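Local coordinates for uncharacterized protein YhfS (Escherichia coli, PDB 4J8L) that is of unknown function but carries pyridoxal 5'-phosphate covalently on a lysine and, judging from its family, may have cysteine synthase-like activity, at residues A[21-33]-A[51-63]. Numbering follows the deposited sequence. Where two conformers were deposited one is given.
Sequences LVDSICRHFPGSE and VTQRVEQVLADAF. With ACY (acetic acid), chain D.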
loop_
_atom_site.group_PDB
_atom_site.type_symbol
_atom_site.label_atom_id
_atom_site.label_comp_id
_atom_site.label_asym_id
_atom_site.label_seq_id
_atom_site.Cartn_x
_atom_site.Cartn_y
_atom_site.Cartn_z
ATOM N N LEU A 21 -11.509 -0.765 -14.613
ATOM C CA LEU A 21 -11.054 -2.112 -14.299
ATOM C C LEU A 21 -12.061 -3.136 -14.824
ATOM O O LEU A 21 -11.676 -4.144 -15.411
ATOM C CB LEU A 21 -10.811 -2.285 -12.795
ATOM C CG LEU A 21 -10.490 -3.713 -12.326
ATOM C CD1 LEU A 21 -9.239 -4.276 -13.005
ATOM C CD2 LEU A 21 -10.349 -3.776 -10.794
ATOM N N VAL A 22 -13.350 -2.872 -14.624
ATOM C CA VAL A 22 -14.362 -3.791 -15.132
ATOM C C VAL A 22 -14.330 -3.849 -16.659
ATOM O O VAL A 22 -14.533 -4.915 -17.247
ATOM C CB VAL A 22 -15.769 -3.454 -14.596
ATOM C CG1 VAL A 22 -16.820 -4.403 -15.184
ATOM C CG2 VAL A 22 -15.751 -3.576 -13.081
ATOM N N ASP A 23 -14.040 -2.719 -17.299
ATOM C CA ASP A 23 -13.945 -2.694 -18.757
ATOM C C ASP A 23 -12.835 -3.619 -19.233
ATOM O O ASP A 23 -12.985 -4.338 -20.233
ATOM C CB ASP A 23 -13.687 -1.275 -19.271
ATOM C CG ASP A 23 -13.808 -1.175 -20.776
ATOM O OD1 ASP A 23 -12.763 -1.103 -21.468
ATOM O OD2 ASP A 23 -14.953 -1.165 -21.290
ATOM N N SER A 24 -11.717 -3.596 -18.513
ATOM C CA SER A 24 -10.615 -4.483 -18.835
ATOM C C SER A 24 -10.998 -5.950 -18.637
ATOM O O SER A 24 -10.610 -6.806 -19.436
ATOM C CB SER A 24 -9.382 -4.151 -18.000
ATOM O OG SER A 24 -8.294 -4.949 -18.433
ATOM N N ILE A 25 -11.740 -6.239 -17.571
ATOM C CA ILE A 25 -12.231 -7.596 -17.361
ATOM C C ILE A 25 -13.058 -8.058 -18.573
ATOM O O ILE A 25 -12.837 -9.147 -19.107
ATOM C CB ILE A 25 -13.045 -7.708 -16.069
ATOM C CG1 ILE A 25 -12.127 -7.479 -14.864
ATOM C CG2 ILE A 25 -13.708 -9.069 -15.974
ATOM C CD1 ILE A 25 -12.912 -7.472 -13.533
ATOM N N CYS A 26 -13.963 -7.205 -19.037
ATOM C CA CYS A 26 -14.816 -7.573 -20.162
ATOM C C CYS A 26 -13.999 -7.875 -21.415
ATOM O O CYS A 26 -14.349 -8.758 -22.205
ATOM C CB CYS A 26 -15.816 -6.460 -20.470
ATOM S SG CYS A 26 -17.061 -6.191 -19.185
ATOM N N ARG A 27 -12.911 -7.136 -21.594
ATOM C CA ARG A 27 -12.122 -7.250 -22.813
ATOM C C ARG A 27 -11.189 -8.457 -22.804
ATOM O O ARG A 27 -10.624 -8.821 -23.837
ATOM C CB ARG A 27 -11.346 -5.954 -23.054
ATOM C CG ARG A 27 -12.207 -4.865 -23.675
ATOM C CD ARG A 27 -11.406 -3.617 -24.024
ATOM N NE ARG A 27 -11.059 -2.848 -22.844
ATOM C CZ ARG A 27 -9.850 -2.841 -22.288
ATOM N NH1 ARG A 27 -8.867 -3.553 -22.828
ATOM N NH2 ARG A 27 -9.619 -2.112 -21.208
ATOM N N HIS A 28 -11.042 -9.079 -21.638
ATOM C CA HIS A 28 -10.150 -10.226 -21.482
ATOM C C HIS A 28 -10.870 -11.528 -21.154
ATOM O O HIS A 28 -10.277 -12.599 -21.274
ATOM C CB HIS A 28 -9.089 -9.944 -20.407
ATOM C CG HIS A 28 -8.083 -8.920 -20.822
ATOM N ND1 HIS A 28 -8.286 -7.565 -20.662
ATOM C CD2 HIS A 28 -6.877 -9.052 -21.426
ATOM C CE1 HIS A 28 -7.242 -6.908 -21.141
ATOM N NE2 HIS A 28 -6.373 -7.787 -21.604
ATOM N N PHE A 29 -12.130 -11.430 -20.731
ATOM C CA PHE A 29 -12.949 -12.599 -20.399
ATOM C C PHE A 29 -14.278 -12.545 -21.145
ATOM O O PHE A 29 -15.107 -11.698 -20.832
ATOM C CB PHE A 29 -13.335 -12.605 -18.909
ATOM C CG PHE A 29 -12.226 -13.000 -17.964
ATOM C CD1 PHE A 29 -12.078 -14.317 -17.560
ATOM C CD2 PHE A 29 -11.375 -12.041 -17.441
ATOM C CE1 PHE A 29 -11.070 -14.678 -16.667
ATOM C CE2 PHE A 29 -10.365 -12.391 -16.552
ATOM C CZ PHE A 29 -10.217 -13.712 -16.162
ATOM N N PRO A 30 -14.511 -13.460 -22.109
ATOM C CA PRO A 30 -15.895 -13.665 -22.560
ATOM C C PRO A 30 -16.734 -13.964 -21.315
ATOM O O PRO A 30 -16.221 -14.600 -20.394
ATOM C CB PRO A 30 -15.790 -14.906 -23.452
ATOM C CG PRO A 30 -14.366 -14.892 -23.952
ATOM C CD PRO A 30 -13.567 -14.379 -22.761
ATOM N N GLY A 31 -17.978 -13.497 -21.268
ATOM C CA GLY A 31 -18.778 -13.607 -20.054
ATOM C C GLY A 31 -18.845 -15.001 -19.459
ATOM O O GLY A 31 -18.708 -15.175 -18.246
ATOM N N SER A 32 -19.042 -16.005 -20.306
ATOM C CA SER A 32 -19.154 -17.371 -19.806
ATOM C C SER A 32 -17.857 -17.805 -19.128
ATOM O O SER A 32 -17.880 -18.562 -18.155
ATOM C CB SER A 32 -19.531 -18.342 -20.922
ATOM O OG SER A 32 -18.506 -18.395 -21.894
ATOM N N GLU A 33 -16.726 -17.312 -19.628
ATOM C CA GLU A 33 -15.435 -17.660 -19.040
ATOM C C GLU A 33 -15.199 -17.006 -17.682
ATOM O O GLU A 33 -14.448 -17.535 -16.861
ATOM C CB GLU A 33 -14.299 -17.342 -20.009
ATOM C CG GLU A 33 -14.420 -18.122 -21.307
ATOM C CD GLU A 33 -13.212 -17.957 -22.199
ATOM O OE1 GLU A 33 -12.156 -17.526 -21.692
ATOM O OE2 GLU A 33 -13.321 -18.258 -23.406
ATOM N N VAL A 51 -6.710 -18.936 -16.171
ATOM C CA VAL A 51 -7.426 -17.798 -15.605
ATOM C C VAL A 51 -6.476 -16.828 -14.898
ATOM O O VAL A 51 -6.653 -15.609 -14.949
ATOM C CB VAL A 51 -8.554 -18.263 -14.660
ATOM C CG1 VAL A 51 -9.105 -17.079 -13.865
ATOM C CG2 VAL A 51 -9.646 -18.944 -15.458
ATOM N N THR A 52 -5.431 -17.365 -14.275
ATOM C CA THR A 52 -4.444 -16.509 -13.622
ATOM C C THR A 52 -3.723 -15.626 -14.644
ATOM O O THR A 52 -3.532 -14.430 -14.407
ATOM C CB THR A 52 -3.469 -17.339 -12.774
ATOM O OG1 THR A 52 -4.228 -18.047 -11.781
ATOM C CG2 THR A 52 -2.436 -16.432 -12.065
ATOM N N GLN A 53 -3.351 -16.208 -15.784
ATOM C CA GLN A 53 -2.757 -15.414 -16.851
ATOM C C GLN A 53 -3.701 -14.285 -17.245
ATOM O O GLN A 53 -3.288 -13.130 -17.323
ATOM C CB GLN A 53 -2.425 -16.258 -18.083
ATOM C CG GLN A 53 -1.798 -15.417 -19.195
ATOM C CD GLN A 53 -1.641 -16.152 -20.513
ATOM O OE1 GLN A 53 -2.509 -16.922 -20.930
ATOM N NE2 GLN A 53 -0.523 -15.908 -21.187
ATOM N N ARG A 54 -4.971 -14.620 -17.473
ATOM C CA ARG A 54 -5.944 -13.616 -17.900
ATOM C C ARG A 54 -6.046 -12.481 -16.884
ATOM O O ARG A 54 -6.099 -11.308 -17.251
ATOM C CB ARG A 54 -7.330 -14.232 -18.099
ATOM C CG ARG A 54 -7.460 -15.136 -19.286
ATOM C CD ARG A 54 -8.910 -15.592 -19.454
ATOM N NE ARG A 54 -9.069 -16.556 -20.534
ATOM C CZ ARG A 54 -9.472 -16.243 -21.758
ATOM N NH1 ARG A 54 -9.763 -14.986 -22.059
ATOM N NH2 ARG A 54 -9.592 -17.188 -22.680
ATOM N N VAL A 55 -6.099 -12.837 -15.604
ATOM C CA VAL A 55 -6.195 -11.836 -14.550
ATOM C C VAL A 55 -4.963 -10.940 -14.569
ATOM O O VAL A 55 -5.060 -9.722 -14.433
ATOM C CB VAL A 55 -6.393 -12.478 -13.148
ATOM C CG1 VAL A 55 -6.198 -11.434 -12.041
ATOM C CG2 VAL A 55 -7.775 -13.113 -13.042
ATOM N N GLU A 56 -3.800 -11.547 -14.768
ATOM C CA GLU A 56 -2.563 -10.774 -14.865
ATOM C C GLU A 56 -2.617 -9.799 -16.041
ATOM O O GLU A 56 -2.188 -8.649 -15.906
ATOM C CB GLU A 56 -1.350 -11.707 -14.939
ATOM C CG GLU A 56 -1.093 -12.381 -13.593
ATOM C CD GLU A 56 -0.173 -13.583 -13.678
ATOM O OE1 GLU A 56 0.057 -14.099 -14.793
ATOM O OE2 GLU A 56 0.328 -14.006 -12.607
ATOM N N GLN A 57 -3.183 -10.241 -17.167
ATOM C CA GLN A 57 -3.368 -9.359 -18.314
ATOM C C GLN A 57 -4.291 -8.196 -17.962
ATOM O O GLN A 57 -4.051 -7.058 -18.366
ATOM C CB GLN A 57 -3.908 -10.135 -19.527
ATOM C CG GLN A 57 -2.865 -11.077 -20.136
ATOM C CD GLN A 57 -3.458 -12.009 -21.165
ATOM O OE1 GLN A 57 -4.649 -11.943 -21.460
ATOM N NE2 GLN A 57 -2.627 -12.885 -21.722
ATOM N N VAL A 58 -5.359 -8.487 -17.223
ATOM C CA VAL A 58 -6.286 -7.436 -16.817
ATOM C C VAL A 58 -5.592 -6.431 -15.902
ATOM O O VAL A 58 -5.740 -5.217 -16.067
ATOM C CB VAL A 58 -7.517 -8.018 -16.093
ATOM C CG1 VAL A 58 -8.330 -6.911 -15.455
ATOM C CG2 VAL A 58 -8.380 -8.796 -17.073
ATOM N N LEU A 59 -4.841 -6.939 -14.933
ATOM C CA LEU A 59 -4.111 -6.055 -14.021
ATOM C C LEU A 59 -3.145 -5.150 -14.792
ATOM O O LEU A 59 -3.081 -3.946 -14.542
ATOM C CB LEU A 59 -3.336 -6.857 -12.977
ATOM C CG LEU A 59 -4.188 -7.632 -11.980
ATOM C CD1 LEU A 59 -3.301 -8.280 -10.927
ATOM C CD2 LEU A 59 -5.189 -6.708 -11.341
ATOM N N ALA A 60 -2.398 -5.724 -15.731
ATOM C CA ALA A 60 -1.452 -4.929 -16.509
ATOM C C ALA A 60 -2.179 -3.829 -17.269
ATOM O O ALA A 60 -1.768 -2.666 -17.262
ATOM C CB ALA A 60 -0.677 -5.810 -17.482
ATOM N N ASP A 61 -3.271 -4.210 -17.922
ATOM C CA ASP A 61 -4.053 -3.274 -18.701
ATOM C C ASP A 61 -4.618 -2.156 -17.812
ATOM O O ASP A 61 -4.506 -0.981 -18.140
ATOM C CB ASP A 61 -5.170 -4.035 -19.425
ATOM C CG ASP A 61 -5.957 -3.159 -20.368
ATOM O OD1 ASP A 61 -7.158 -3.438 -20.571
ATOM O OD2 ASP A 61 -5.372 -2.201 -20.915
ATOM N N ALA A 62 -5.202 -2.531 -16.677
ATOM C CA ALA A 62 -5.858 -1.573 -15.786
ATOM C C ALA A 62 -4.875 -0.570 -15.196
ATOM O O ALA A 62 -5.227 0.585 -14.957
ATOM C CB ALA A 62 -6.595 -2.305 -14.677
ATOM N N PHE A 63 -3.639 -1.009 -14.979
ATOM C CA PHE A 63 -2.613 -0.119 -14.436
ATOM C C PHE A 63 -1.610 0.369 -15.483
ATOM O O PHE A 63 -0.490 0.751 -15.150
ATOM C CB PHE A 63 -1.911 -0.762 -13.230
ATOM C CG PHE A 63 -2.822 -0.973 -12.046
ATOM C CD1 PHE A 63 -3.278 0.111 -11.310
ATOM C CD2 PHE A 63 -3.202 -2.248 -11.653
ATOM C CE1 PHE A 63 -4.110 -0.064 -10.219
ATOM C CE2 PHE A 63 -4.031 -2.434 -10.556
ATOM C CZ PHE A 63 -4.492 -1.338 -9.841
HETATM C C ACY D . -9.507 -20.507 -19.974
HETATM O O ACY D . -9.649 -21.674 -19.544
HETATM O OXT ACY D . -9.643 -19.479 -19.270
HETATM C CH3 ACY D . -9.149 -20.326 -21.418
#
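Val58 enters as a knob among Leu21, Ser24, Ile25 and His28, its two methyls splitting the work: CG1 lies 3.7 Å from Leu21 CD1, while CG2 packs 3.6 Å from His28 CB. A beta-branched side chain suits this place, filling both flanks of the hole. Towards the C-terminal end of helix 50-62, Asp61 OD1 gathers three donors. Arg27, its chain bent at chi3 (-74°), places NH1 2.8 Å from Asp61 OD1, and NH2 shares that oxygen, both bonds bent and on its syn side; Ser24 OG comes from the anti side. Arg27 NE also donates to Asp23 OD1, so the guanidinium is held between two carboxylates in a salt-bridge network. His28 ND1 donates to Ser24 O in the ring plane, which holds the ring's rotation and turns one face to the backbone of Gln57 and Val58. At the other end the extended Arg54 lays CD over the Phe29 ring face, 4.0 Å from its centroid, a CH-pi contact. Beyond it, Arg54 NH1 donates to His28 O at 2.6 Å, a well-bent bond (132°), whereas Glu33 OE1 sits over the guanidinium face, a purely electrostatic pairing. This single knob-into-hole contact joins roughly antiparallel helices (138°), helix 50-62 packing on edge strand 67-72 of the mixed sheet, consistent with a PLP-dependent aminotransferase-like fold.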